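Local coordinates for CysQ, sulfite synthesis pathway protein (Bacteroides thetaiotaomicron VPI-5482, PDB 3B8B) that probably hydrolyses adenosine 3',5'-bisphosphate (PAP) to AMP and phosphate with magnesium as cofactor, as a CysQ-family member of the inositol monophosphatase superfamily, at residues Gly260-Gln265 and Glu269-Tyr274; Val136-Val139 and Glu144-Phe147; Ala27-Leu32 and Val72-Glu77; Ser40-Pro45 and Ile114-Glu119; Glu203-Asp208 and Pro239-Thr244. All coordinates share one frame; numbering follows the deposited sequence. Where two conformers were deposited one is given.

Contact 1 of 5, residues Gly260-Gln265 and Glu269-Tyr274; sequences GMEVYQ and EEPLRY
Tyr264 and Pro271 form a single backbone bridge, their CA atoms 4.0 Å apart. The touching parts run 87° to each other, so the loop 269-274 crosses strand 261-265 instead of pairing along it. Two backbone bonds flank the bridge: Leu272 N to Val263 O, 2.9 Å, and Gln265 N to Glu270 O, 2.9 Å. A third comes from a side chain. With CG of Gln265 anti to the carbonyl carbon (chi1 -65°) and the chain extended beyond it, NE2 reaches Pro271 O at 3.0 Å; the N-H...O bond is almost straight (178°), yet the donor lies above the carbonyl plane and not on a lone pair. Gln265 OE1 turns to Lys268.

The Tyr264 ring has CG of Glu262 over one face and receives Glu269 O at its edge, 3.4 Å from CD1. The Glu262 carboxylate rests on the proline ring, OE1 3.6 Å from CB of Pro271, and its oxygens are satisfied by Val263 N, His253 and Arg257. CG1 of Val263 touches CD1 of Leu272 at 3.5 Å.

Both of these apolar side chains lie between helix 246-258 and strand 280-288: Val263 against His253 and Phe284, Leu272 against Thr249 and Pro282. Strand 261-265 itself pairs antiparallel with strand 280-288.

Contact 2 of 5, residues Val136-Val139 and Glu144-Phe147; sequences VIYV and ELYF
Val136 faces Phe147 in a non-hydrogen-bonded pair of an antiparallel hairpin whose strands run at 173°. Its CG1 meets CD1 of Leu145 at 3.5 Å, and its CG2 lies 4.0 Å from CB of Phe147. Ile137 pairs with Tyr146 through two bonds, of which Tyr146 N to Ile137 O, 2.8 Å, is the straighter. At Tyr138, chi1 of -173° places the ring beside its own carbonyl carbon and leaning over the partner strand, with CD1 3.2 Å from Glu144 O; its OH bonds to Ile160 O. A leucine here would probably leave Ile160 O without its hydroxyl partner and lose the ring that lies against the Glu144 carbonyl. Val139 N gives a bond to Glu144 O at 2.9 Å, while the return bond from Glu144 N to Val139 O is weak at 3.4 Å. CG2 of Val139 meets the Tyr146 ring at its edge, 4.1 Å from CE1.

The hairpin lies within the six-stranded sheet, between strands 121-128 and 153-155. Val136 and Tyr138 pack on helix 20-43, Ile137 and Val139 on helix 225-232, so helices cover both faces.

Contact 3 of 5, residues Ala27-Leu32 and Val72-Glu77; sequences AIDAAL and VAILNE
Asp29 presents the flat of its carboxylate to Ile74. CD1 of Ile74 stands over that group, 3.7 Å from Asp29 CG and 3.8 Å from each of OD1 and OD2, and the near-equal separations show that the methyl faces the plane and not one oxygen. The two side chains cross at about a right angle. Asp29 OD1 also forms a salt bridge with Lys33, one turn further along the same helix, a pairing likely to steady the carboxylate in this orientation and to offset its charge beside the apolar methyl.

The same CD1 reaches the backbone of the neighbouring residue, 3.6 Å from Ala30 CA and 3.7 Å from Ala30 N, with Ala30 CB at 4.1 Å. It gets there because CG1 of Ile74 lies anti to the carbonyl carbon (chi1 -65°) and the branch then runs on extended (chi2 165°). The small alanine lets the helices come close, the CA atoms of Ala30 and Ile74 being 6.1 Å apart. Further along, CD2 of Leu75 only grazes Ala27 N at 4.4 Å. All these approaches are van der Waals in kind.

Ala27, Ala30 and Leu75 share Ile124 of strand 121-128 beneath them, and Ala27 and Leu75 also meet Trp102. Helices 20-43 and 59-75 thus lie together on one face of the six-stranded sheet, a paired helical layer as in the layered alpha-beta fold of the inositol monophosphatase superfamily.

Contact 4 of 5, residues Ser40-Pro45 and Ile114-Glu119; sequences SIYEDP and IKRNGE. With SO4 (sulfate ion), chain F.
A cation-pi contact between Arg116 and Tyr42 joins the C-terminal end of helix 20-43 to the turn after helix 110-114, where Arg116, at positive phi, completes a Schellman motif. CZ of Arg116 stands 4.2 Å from the centroid of the Tyr42 ring and 10° off its normal; the ring and guanidinium planes are inclined at 33°. NH1 lies over one face of the ring, toward its rim, and also donates to the backbone, with Arg116 NH1 to Tyr42 O at 2.8 Å in the carbonyl plane and on a lone pair. NH2 adds a weak bond to the same oxygen, so one residue offers both ring and carbonyl to one cation, a placement that probably suits the negative end of the helix dipole.

CG of Tyr42, set anti to N (chi1 -171°), carries the ring toward the turn, and its OH lies 3.2 Å from Arg116 CA and 3.4 Å from Gly118 CA. A valine in place of Tyr42 would probably deprive the guanidinium of its aromatic face and open a gap beside Gly118. In the conformer given, Lys115 NZ bonds to O1 of a sulfate ion, probably from the crystallisation liquor, at 2.8 Å; Lys111 and His197 also bond to it.

Phe49 makes a second cation-pi contact with Arg116, Phe120 meets the Tyr42 ring edge-to-face, and Ile41 packs on helix 59-75.

Contact 5 of 5, residues Glu203-Asp208 and Pro239-Thr244; sequences ETYIAD and PRFAPT. With SO4 (sulfate ion), chain B.
Tyr205 sets its CG anti to the backbone N (chi1 -172°), whereas Phe241 sets its CG anti to the carbonyl carbon (chi1 -63°), and the two rings come together obliquely. Their centroids are 4.9 Å apart and their planes 53° apart. CZ of Phe241 lies over one face of the Tyr205 ring, toward the rim, while CE2 of Phe241 comes within 3.5 Å of CB of Tyr205. Pro239 adds CB at 3.6 Å from CD2 of Tyr205, and its CG reaches CG1 of Ile206 at 4.2 Å.

This is apolar packing of helix 200-212 against strand 238-240 of the antiparallel sheet, which pairs with strand 280-288, and against the residues that follow it; Phe241 stacks further on Trp283. Arg240, between the two packing residues in sequence, serves another partner. Its NH1 bonds to O1 of a sulfate ion at 3.0 Å and its NH2 to O3 of that ion at 2.9 Å. Ser194 and Lys226 also bond to this ion, which probably comes from the crystallisation liquor.

Overall arrangement
Along the chain, contacts 3 and 4 interleave, both drawing on helix 20-43 with centres about 22 Å apart; contact 2 follows, then contact 5, then contact 1. Contacts 2 and 3 touch: Tyr138 CE1 lies 3.5 Å from Leu32 CD2, which seats the central hairpin on the helical layer. Contacts 1 and 5 reach the same antiparallel sheet, centres about 16 Å apart. Contacts 1 and 4 lie on opposite sides of the chain's centre, about 32 Å between centres, as do contacts 3 and 5. Contacts 2 and 3 thus belong to the six-stranded sheet and its helical layer, with contact 2 nearest the centre, its Ile137 side chain about 8 Å from that of Asp108, a predicted magnesium ligand.

Contact 1 of 5, residues Gly260-Gln265 and Glu269-Tyr274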
# COMPACT_ATOMS: atom_id res chain seq x y z
N GLY A 260 0.35 14.94 -2.98
CA GLY A 260 -0.50 15.84 -3.72
C GLY A 260 -1.53 15.16 -4.59
O GLY A 260 -2.17 15.81 -5.43
N MSE A 261 -1.69 13.85 -4.39
CA MSE A 261 -2.64 13.06 -5.14
C MSE A 261 -3.82 12.74 -4.21
O MSE A 261 -3.87 13.19 -3.07
CB MSE A 261 -2.01 11.75 -5.66
CG MSE A 261 -0.62 11.89 -6.23
SE MSE A 261 -0.51 13.07 -7.79
CE MSE A 261 1.48 13.30 -7.78
N GLU A 262 -4.77 11.96 -4.72
CA GLU A 262 -5.93 11.55 -3.93
C GLU A 262 -6.47 10.24 -4.49
O GLU A 262 -6.23 9.91 -5.66
CB GLU A 262 -6.98 12.66 -3.95
CG GLU A 262 -8.18 12.48 -3.04
CD GLU A 262 -7.80 12.23 -1.61
OE1 GLU A 262 -7.58 11.06 -1.27
OE2 GLU A 262 -7.79 13.19 -0.83
N VAL A 263 -7.15 9.48 -3.63
CA VAL A 263 -7.78 8.23 -4.03
C VAL A 263 -9.30 8.46 -3.86
O VAL A 263 -9.86 8.36 -2.75
CB VAL A 263 -7.31 7.01 -3.21
CG1 VAL A 263 -7.97 5.73 -3.74
CG2 VAL A 263 -5.78 6.91 -3.24
N TYR A 264 -9.95 8.79 -4.97
CA TYR A 264 -11.38 9.12 -4.99
C TYR A 264 -12.23 7.88 -5.12
O TYR A 264 -11.86 6.92 -5.84
CB TYR A 264 -11.69 10.06 -6.17
CG TYR A 264 -11.06 11.41 -6.02
CD1 TYR A 264 -11.60 12.36 -5.16
CD2 TYR A 264 -9.88 11.75 -6.71
CE1 TYR A 264 -11.01 13.59 -4.99
CE2 TYR A 264 -9.29 12.98 -6.54
CZ TYR A 264 -9.84 13.89 -5.71
OH TYR A 264 -9.27 15.14 -5.50
N GLN A 265 -13.40 7.90 -4.50
CA GLN A 265 -14.48 6.99 -4.86
C GLN A 265 -14.87 7.33 -6.30
O GLN A 265 -15.21 8.47 -6.62
CB GLN A 265 -15.66 7.14 -3.91
CG GLN A 265 -15.35 6.73 -2.47
CD GLN A 265 -16.56 6.93 -1.58
OE1 GLN A 265 -17.66 6.44 -1.89
NE2 GLN A 265 -16.38 7.69 -0.49
N GLU A 269 -16.78 12.93 -5.59
CA GLU A 269 -15.66 13.80 -5.22
C GLU A 269 -15.04 13.44 -3.88
O GLU A 269 -14.04 14.03 -3.49
CB GLU A 269 -16.13 15.25 -5.20
CG GLU A 269 -16.74 15.66 -6.51
CD GLU A 269 -15.81 15.48 -7.70
OE1 GLU A 269 -14.59 15.80 -7.58
OE2 GLU A 269 -16.31 15.00 -8.76
N GLU A 270 -15.64 12.48 -3.18
CA GLU A 270 -15.18 12.07 -1.85
C GLU A 270 -14.09 11.01 -1.97
O GLU A 270 -14.19 10.10 -2.79
CB GLU A 270 -16.33 11.52 -1.00
CG GLU A 270 -17.34 12.58 -0.50
CD GLU A 270 -18.28 13.09 -1.57
OE1 GLU A 270 -18.68 12.32 -2.47
OE2 GLU A 270 -18.66 14.29 -1.50
N PRO A 271 -13.03 11.14 -1.15
CA PRO A 271 -12.06 10.05 -1.11
C PRO A 271 -12.64 8.75 -0.54
O PRO A 271 -13.69 8.75 0.13
CB PRO A 271 -10.96 10.57 -0.19
CG PRO A 271 -11.18 12.02 -0.11
CD PRO A 271 -12.62 12.26 -0.29
N LEU A 272 -11.94 7.63 -0.80
CA LEU A 272 -12.26 6.39 -0.08
C LEU A 272 -12.24 6.66 1.43
O LEU A 272 -11.40 7.42 1.91
CB LEU A 272 -11.25 5.32 -0.37
CG LEU A 272 -11.21 4.65 -1.74
CD1 LEU A 272 -10.04 3.61 -1.79
CD2 LEU A 272 -12.53 3.99 -2.04
N ARG A 273 -13.18 6.05 2.15
CA ARG A 273 -13.27 6.17 3.61
C ARG A 273 -12.98 4.83 4.24
O ARG A 273 -13.16 3.79 3.62
CB ARG A 273 -14.67 6.64 4.03
CG ARG A 273 -15.13 7.94 3.42
CD ARG A 273 -14.05 9.01 3.52
NE ARG A 273 -14.51 10.36 3.18
CZ ARG A 273 -13.73 11.44 3.28
NH1 ARG A 273 -12.48 11.33 3.72
NH2 ARG A 273 -14.22 12.64 2.97
N TYR A 274 -12.56 4.85 5.51
CA TYR A 274 -12.05 3.65 6.16
C TYR A 274 -12.73 3.36 7.50
O TYR A 274 -13.48 4.20 8.04
CB TYR A 274 -10.53 3.74 6.32
CG TYR A 274 -9.85 3.82 4.98
CD1 TYR A 274 -9.68 5.04 4.33
CD2 TYR A 274 -9.44 2.67 4.30
CE1 TYR A 274 -9.10 5.12 3.04
CE2 TYR A 274 -8.87 2.74 3.04
CZ TYR A 274 -8.71 3.96 2.41
OH TYR A 274 -8.13 3.98 1.14

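Contact 2 of 5, residues Val136-Val139 and Glu144-Phe147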
# COMPACT_ATOMS: atom_id res chain seq x y z
N VAL A 136 2.76 3.05 4.90
CA VAL A 136 4.01 2.43 4.51
C VAL A 136 3.67 1.28 3.58
O VAL A 136 2.81 0.45 3.89
CB VAL A 136 4.80 1.88 5.74
CG1 VAL A 136 6.14 1.26 5.24
CG2 VAL A 136 5.06 3.00 6.75
N ILE A 137 4.36 1.25 2.44
CA ILE A 137 4.33 0.09 1.54
C ILE A 137 5.75 -0.37 1.31
O ILE A 137 6.62 0.45 0.97
CB ILE A 137 3.69 0.46 0.20
CG1 ILE A 137 2.22 0.78 0.42
CG2 ILE A 137 3.88 -0.63 -0.88
CD1 ILE A 137 1.50 1.35 -0.85
N TYR A 138 5.98 -1.66 1.54
CA TYR A 138 7.29 -2.26 1.29
C TYR A 138 7.15 -3.32 0.22
O TYR A 138 6.23 -4.15 0.27
CB TYR A 138 7.90 -2.85 2.56
CG TYR A 138 9.33 -3.33 2.37
CD1 TYR A 138 10.31 -2.50 1.80
CD2 TYR A 138 9.74 -4.60 2.79
CE1 TYR A 138 11.61 -2.94 1.65
CE2 TYR A 138 11.02 -5.03 2.62
CZ TYR A 138 11.96 -4.21 2.08
OH TYR A 138 13.25 -4.66 1.95
N VAL A 139 8.03 -3.26 -0.78
CA VAL A 139 8.06 -4.20 -1.90
C VAL A 139 9.29 -5.10 -1.68
O VAL A 139 10.42 -4.73 -2.03
CB VAL A 139 8.20 -3.46 -3.26
CG1 VAL A 139 7.97 -4.47 -4.39
CG2 VAL A 139 7.20 -2.29 -3.35
N GLU A 144 12.20 -1.84 -2.07
CA GLU A 144 11.69 -0.48 -2.25
C GLU A 144 10.65 -0.18 -1.17
O GLU A 144 9.72 -0.97 -0.98
CB GLU A 144 11.14 -0.33 -3.69
CG GLU A 144 12.35 -0.22 -4.68
CD GLU A 144 12.07 0.14 -6.12
OE1 GLU A 144 10.91 0.25 -6.54
OE2 GLU A 144 13.09 0.31 -6.84
N LEU A 145 10.83 0.93 -0.47
CA LEU A 145 9.99 1.32 0.64
C LEU A 145 9.39 2.68 0.33
O LEU A 145 10.10 3.59 -0.04
CB LEU A 145 10.86 1.43 1.91
CG LEU A 145 10.16 1.90 3.17
CD1 LEU A 145 9.27 0.77 3.71
CD2 LEU A 145 11.16 2.41 4.23
N TYR A 146 8.07 2.80 0.47
CA TYR A 146 7.39 4.07 0.32
C TYR A 146 6.76 4.33 1.68
O TYR A 146 6.18 3.43 2.30
CB TYR A 146 6.27 3.98 -0.70
CG TYR A 146 6.69 3.55 -2.09
CD1 TYR A 146 6.74 2.20 -2.44
CD2 TYR A 146 6.98 4.48 -3.06
CE1 TYR A 146 7.11 1.80 -3.70
CE2 TYR A 146 7.34 4.09 -4.34
CZ TYR A 146 7.37 2.75 -4.65
OH TYR A 146 7.72 2.36 -5.93
N PHE A 147 6.85 5.57 2.13
CA PHE A 147 6.22 5.93 3.38
C PHE A 147 5.80 7.38 3.40
O PHE A 147 6.34 8.20 2.65
CB PHE A 147 7.11 5.60 4.57
CG PHE A 147 8.37 6.42 4.65
CD1 PHE A 147 9.53 6.01 4.01
CD2 PHE A 147 8.40 7.59 5.40
CE1 PHE A 147 10.71 6.77 4.12
CE2 PHE A 147 9.58 8.32 5.52
CZ PHE A 147 10.72 7.92 4.88

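Contact 3 of 5, residues Ala27-Leu32 and Val72-Glu77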
# COMPACT_ATOMS: atom_id res chain seq x y z
N ALA A 27 5.64 1.64 12.07
CA ALA A 27 5.08 1.11 10.83
C ALA A 27 6.17 0.71 9.83
O ALA A 27 6.12 -0.37 9.22
CB ALA A 27 4.13 2.14 10.23
N ILE A 28 7.19 1.54 9.69
CA ILE A 28 8.31 1.25 8.81
C ILE A 28 9.04 -0.01 9.28
O ILE A 28 9.31 -0.93 8.52
CB ILE A 28 9.29 2.46 8.72
CG1 ILE A 28 8.61 3.63 8.00
CG2 ILE A 28 10.61 2.02 8.07
CD1 ILE A 28 9.39 4.91 8.02
N ASP A 29 9.37 -0.03 10.58
CA ASP A 29 10.04 -1.17 11.22
C ASP A 29 9.25 -2.45 10.96
O ASP A 29 9.81 -3.46 10.50
CB ASP A 29 10.14 -0.83 12.72
CG ASP A 29 11.03 -1.77 13.54
OD1 ASP A 29 11.65 -2.72 13.00
OD2 ASP A 29 11.09 -1.56 14.80
N ALA A 30 7.95 -2.39 11.25
CA ALA A 30 7.08 -3.55 11.07
C ALA A 30 7.06 -4.04 9.61
O ALA A 30 7.10 -5.26 9.34
CB ALA A 30 5.68 -3.20 11.49
N ALA A 31 6.96 -3.10 8.67
CA ALA A 31 6.88 -3.46 7.26
C ALA A 31 8.15 -4.19 6.83
O ALA A 31 8.11 -5.17 6.07
CB ALA A 31 6.67 -2.20 6.37
N LEU A 32 9.31 -3.68 7.24
CA LEU A 32 10.58 -4.30 6.88
C LEU A 32 10.73 -5.68 7.52
O LEU A 32 11.23 -6.62 6.89
CB LEU A 32 11.74 -3.40 7.29
CG LEU A 32 11.79 -2.06 6.55
CD1 LEU A 32 12.83 -1.08 7.18
CD2 LEU A 32 12.07 -2.24 5.04
N VAL A 72 2.36 -7.36 13.99
CA VAL A 72 1.62 -7.10 15.23
C VAL A 72 2.53 -7.12 16.46
O VAL A 72 2.24 -6.46 17.46
CB VAL A 72 0.33 -7.96 15.39
CG1 VAL A 72 -0.60 -7.74 14.19
CG2 VAL A 72 0.66 -9.43 15.63
N ALA A 73 3.65 -7.84 16.40
CA ALA A 73 4.61 -7.83 17.49
C ALA A 73 5.02 -6.39 17.79
O ALA A 73 5.24 -6.03 18.95
CB ALA A 73 5.85 -8.70 17.21
N ILE A 74 5.09 -5.56 16.75
CA ILE A 74 5.40 -4.14 16.90
C ILE A 74 4.13 -3.30 17.10
O ILE A 74 4.05 -2.57 18.08
CB ILE A 74 6.25 -3.62 15.70
CG1 ILE A 74 7.63 -4.32 15.71
CG2 ILE A 74 6.38 -2.08 15.70
CD1 ILE A 74 8.39 -4.17 14.41
N LEU A 75 3.14 -3.42 16.21
CA LEU A 75 1.98 -2.54 16.28
C LEU A 75 1.14 -2.74 17.55
O LEU A 75 0.53 -1.79 18.05
CB LEU A 75 1.11 -2.65 15.04
CG LEU A 75 1.80 -2.31 13.71
CD1 LEU A 75 0.75 -2.35 12.55
CD2 LEU A 75 2.51 -0.95 13.79
N ASN A 76 1.13 -3.94 18.11
CA ASN A 76 0.38 -4.17 19.35
C ASN A 76 0.90 -3.32 20.51
O ASN A 76 0.18 -3.06 21.48
CB ASN A 76 0.43 -5.64 19.77
CG ASN A 76 -0.49 -6.54 18.95
OD1 ASN A 76 -1.40 -6.09 18.24
ND2 ASN A 76 -0.23 -7.84 19.03
N GLU A 77 2.18 -2.94 20.43
CA GLU A 77 2.83 -2.11 21.46
C GLU A 77 2.41 -0.64 21.41
O GLU A 77 2.55 0.11 22.38
CB GLU A 77 4.36 -2.19 21.32
CG GLU A 77 4.91 -3.56 21.56
CD GLU A 77 4.64 -3.99 22.99
OE1 GLU A 77 4.94 -3.19 23.92
OE2 GLU A 77 4.12 -5.11 23.18

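Contact 4 of 5, residues Ser40-Pro45 and Ile114-Glu119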
# COMPACT_ATOMS: atom_id res chain seq x y z
N SER A 40 12.18 -14.64 3.01
CA SER A 40 12.84 -15.88 3.41
C SER A 40 12.11 -17.08 2.81
O SER A 40 12.76 -17.99 2.30
CB SER A 40 12.96 -16.00 4.92
OG SER A 40 13.66 -17.19 5.26
N ILE A 41 10.77 -17.06 2.82
CA ILE A 41 9.94 -18.10 2.22
C ILE A 41 10.01 -18.03 0.67
O ILE A 41 10.19 -19.05 0.00
CB ILE A 41 8.50 -18.01 2.74
CG1 ILE A 41 8.44 -18.41 4.23
CG2 ILE A 41 7.53 -18.89 1.95
CD1 ILE A 41 7.18 -17.95 4.85
N TYR A 42 9.91 -16.81 0.13
CA TYR A 42 9.89 -16.64 -1.32
C TYR A 42 11.17 -17.16 -1.96
O TYR A 42 11.14 -17.75 -3.06
CB TYR A 42 9.68 -15.17 -1.66
CG TYR A 42 9.42 -14.84 -3.12
CD1 TYR A 42 8.18 -15.07 -3.71
CD2 TYR A 42 10.39 -14.19 -3.88
CE1 TYR A 42 7.93 -14.71 -5.03
CE2 TYR A 42 10.14 -13.84 -5.19
CZ TYR A 42 8.93 -14.11 -5.77
OH TYR A 42 8.66 -13.71 -7.07
N GLU A 43 12.30 -16.93 -1.30
CA GLU A 43 13.61 -17.27 -1.84
C GLU A 43 14.05 -18.70 -1.49
O GLU A 43 15.06 -19.16 -2.01
CB GLU A 43 14.69 -16.33 -1.29
CG GLU A 43 14.56 -14.89 -1.66
CD GLU A 43 15.80 -14.10 -1.26
OE1 GLU A 43 16.79 -14.12 -2.01
OE2 GLU A 43 15.80 -13.49 -0.18
N ASP A 44 13.33 -19.37 -0.60
CA ASP A 44 13.81 -20.68 -0.13
C ASP A 44 13.60 -21.68 -1.25
O ASP A 44 12.47 -21.86 -1.72
CB ASP A 44 13.05 -21.10 1.12
CG ASP A 44 13.71 -22.27 1.85
OD1 ASP A 44 14.42 -23.07 1.21
OD2 ASP A 44 13.51 -22.38 3.07
N PRO A 45 14.69 -22.34 -1.68
CA PRO A 45 14.57 -23.36 -2.73
C PRO A 45 13.71 -24.54 -2.29
O PRO A 45 13.13 -25.22 -3.13
CB PRO A 45 16.02 -23.79 -2.97
CG PRO A 45 16.72 -23.49 -1.68
CD PRO A 45 16.08 -22.21 -1.22
N ILE A 114 2.43 -16.20 -5.55
CA ILE A 114 2.39 -17.62 -5.89
C ILE A 114 2.89 -17.91 -7.31
O ILE A 114 3.51 -18.94 -7.51
CB ILE A 114 1.01 -18.29 -5.62
CG1 ILE A 114 -0.06 -17.76 -6.58
CG2 ILE A 114 0.64 -18.09 -4.15
CD1 ILE A 114 -1.42 -18.37 -6.37
N LYS A 115 2.66 -16.99 -8.25
CA LYS A 115 3.19 -17.14 -9.61
C LYS A 115 4.60 -16.58 -9.75
O LYS A 115 5.19 -16.64 -10.83
CB LYS A 115 2.26 -16.47 -10.60
CG LYS A 115 0.84 -17.03 -10.55
CD LYS A 115 -0.12 -16.10 -11.22
CE LYS A 115 -1.53 -16.69 -11.23
NZ LYS A 115 -2.37 -16.14 -12.33
N ARG A 116 5.17 -16.05 -8.66
CA ARG A 116 6.55 -15.58 -8.64
C ARG A 116 6.83 -14.49 -9.68
O ARG A 116 7.88 -14.46 -10.30
CB ARG A 116 7.51 -16.75 -8.77
CG ARG A 116 7.28 -17.80 -7.64
CD ARG A 116 8.27 -18.91 -7.66
NE ARG A 116 9.65 -18.49 -7.47
CZ ARG A 116 10.15 -18.04 -6.33
NH1 ARG A 116 9.38 -17.94 -5.25
NH2 ARG A 116 11.42 -17.69 -6.27
N ASN A 117 5.87 -13.58 -9.83
CA ASN A 117 6.06 -12.35 -10.61
C ASN A 117 6.68 -11.20 -9.80
O ASN A 117 7.17 -10.23 -10.39
CB ASN A 117 4.76 -11.97 -11.29
CG ASN A 117 4.35 -13.00 -12.33
OD1 ASN A 117 5.21 -13.53 -13.05
ND2 ASN A 117 3.04 -13.30 -12.43
N GLY A 118 6.66 -11.32 -8.47
CA GLY A 118 7.53 -10.54 -7.62
C GLY A 118 7.06 -9.19 -7.11
O GLY A 118 7.81 -8.56 -6.35
N GLU A 119 5.88 -8.73 -7.52
CA GLU A 119 5.41 -7.37 -7.16
C GLU A 119 4.27 -7.39 -6.13
O GLU A 119 3.23 -6.75 -6.28
CB GLU A 119 5.08 -6.56 -8.41
CG GLU A 119 6.35 -6.34 -9.26
CD GLU A 119 6.13 -5.55 -10.55
OE1 GLU A 119 5.00 -5.07 -10.78
OE2 GLU A 119 7.12 -5.39 -11.34
S SO4 F . -5.33 -13.78 -13.88
O1 SO4 F . -4.71 -14.82 -13.04
O2 SO4 F . -6.28 -14.39 -14.81
O3 SO4 F . -6.05 -12.84 -13.03
O4 SO4 F . -4.29 -13.10 -14.64

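Contact 5 of 5, residues Glu203-Asp208 and Pro239-Thr244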
# COMPACT_ATOMS: atom_id res chain seq x y z
N GLU A 203 -11.70 -1.94 -17.92
CA GLU A 203 -11.28 -1.89 -19.32
C GLU A 203 -12.08 -0.83 -20.09
O GLU A 203 -11.58 -0.14 -20.96
CB GLU A 203 -11.44 -3.25 -19.98
CG GLU A 203 -10.66 -3.38 -21.28
CD GLU A 203 -9.19 -3.65 -21.03
OE1 GLU A 203 -8.86 -4.72 -20.47
OE2 GLU A 203 -8.36 -2.79 -21.39
N THR A 204 -13.36 -0.70 -19.74
CA THR A 204 -14.22 0.29 -20.38
C THR A 204 -13.73 1.71 -20.08
O THR A 204 -13.68 2.56 -20.97
CB THR A 204 -15.69 0.09 -19.93
OG1 THR A 204 -16.18 -1.15 -20.48
CG2 THR A 204 -16.63 1.24 -20.47
N TYR A 205 -13.38 1.97 -18.83
CA TYR A 205 -12.86 3.27 -18.43
C TYR A 205 -11.53 3.55 -19.15
O TYR A 205 -11.33 4.61 -19.72
CB TYR A 205 -12.68 3.36 -16.94
CG TYR A 205 -12.32 4.74 -16.48
CD1 TYR A 205 -13.28 5.71 -16.36
CD2 TYR A 205 -11.02 5.07 -16.17
CE1 TYR A 205 -12.96 6.97 -15.94
CE2 TYR A 205 -10.69 6.33 -15.76
CZ TYR A 205 -11.66 7.27 -15.66
OH TYR A 205 -11.35 8.54 -15.25
N ILE A 206 -10.66 2.55 -19.16
CA ILE A 206 -9.36 2.72 -19.87
C ILE A 206 -9.56 2.99 -21.37
O ILE A 206 -8.87 3.85 -21.97
CB ILE A 206 -8.44 1.51 -19.59
CG1 ILE A 206 -8.00 1.52 -18.13
CG2 ILE A 206 -7.18 1.56 -20.52
CD1 ILE A 206 -7.26 0.27 -17.68
N ALA A 207 -10.50 2.28 -22.02
CA ALA A 207 -10.82 2.53 -23.41
C ALA A 207 -11.22 3.99 -23.61
O ALA A 207 -10.81 4.62 -24.60
CB ALA A 207 -11.92 1.56 -23.92
N ASP A 208 -12.02 4.52 -22.70
CA ASP A 208 -12.41 5.92 -22.79
C ASP A 208 -11.23 6.88 -22.58
O ASP A 208 -11.11 7.89 -23.31
CB ASP A 208 -13.50 6.24 -21.76
CG ASP A 208 -14.27 7.49 -22.13
OD1 ASP A 208 -14.67 7.61 -23.30
OD2 ASP A 208 -14.43 8.34 -21.23
N PRO A 239 -7.11 3.79 -12.27
CA PRO A 239 -8.53 3.50 -12.03
C PRO A 239 -8.69 2.05 -11.67
O PRO A 239 -8.08 1.18 -12.33
CB PRO A 239 -9.17 3.85 -13.37
CG PRO A 239 -8.10 3.44 -14.39
CD PRO A 239 -6.77 3.62 -13.71
N ARG A 240 -9.46 1.73 -10.66
CA ARG A 240 -9.69 0.34 -10.30
C ARG A 240 -11.19 0.15 -10.07
O ARG A 240 -11.72 0.45 -9.00
CB ARG A 240 -8.86 -0.09 -9.09
CG ARG A 240 -8.84 -1.60 -8.89
CD ARG A 240 -8.11 -2.19 -10.04
NE ARG A 240 -8.05 -3.64 -10.05
CZ ARG A 240 -7.14 -4.35 -9.38
NH1 ARG A 240 -6.26 -3.74 -8.59
NH2 ARG A 240 -7.11 -5.67 -9.49
N PHE A 241 -11.87 -0.33 -11.11
CA PHE A 241 -13.32 -0.56 -11.06
C PHE A 241 -13.56 -2.05 -10.82
O PHE A 241 -14.05 -2.80 -11.68
CB PHE A 241 -13.99 -0.06 -12.34
CG PHE A 241 -13.86 1.44 -12.56
CD1 PHE A 241 -13.15 2.27 -11.69
CD2 PHE A 241 -14.46 2.01 -13.65
CE1 PHE A 241 -13.05 3.65 -11.95
CE2 PHE A 241 -14.39 3.37 -13.89
CZ PHE A 241 -13.67 4.18 -13.06
N ALA A 242 -13.15 -2.44 -9.62
CA ALA A 242 -13.09 -3.83 -9.20
C ALA A 242 -13.15 -3.80 -7.68
O ALA A 242 -12.71 -2.82 -7.08
CB ALA A 242 -11.81 -4.48 -9.69
N PRO A 243 -13.62 -4.87 -7.06
CA PRO A 243 -13.64 -4.95 -5.61
C PRO A 243 -12.22 -5.08 -5.02
O PRO A 243 -11.40 -5.86 -5.51
CB PRO A 243 -14.52 -6.18 -5.33
CG PRO A 243 -14.37 -7.01 -6.55
CD PRO A 243 -14.14 -6.09 -7.69
N THR A 244 -11.93 -4.25 -4.02
CA THR A 244 -10.67 -4.34 -3.26
C THR A 244 -11.06 -4.12 -1.80
O THR A 244 -12.16 -3.70 -1.53
CB THR A 244 -9.65 -3.28 -3.69
OG1 THR A 244 -10.15 -1.96 -3.39
CG2 THR A 244 -9.27 -3.40 -5.16
S SO4 B . -3.72 -6.35 -7.73
O1 SO4 B . -3.93 -4.98 -7.27
O2 SO4 B . -3.11 -7.11 -6.63
O3 SO4 B . -5.03 -6.97 -8.01
O4 SO4 B . -2.95 -6.46 -8.93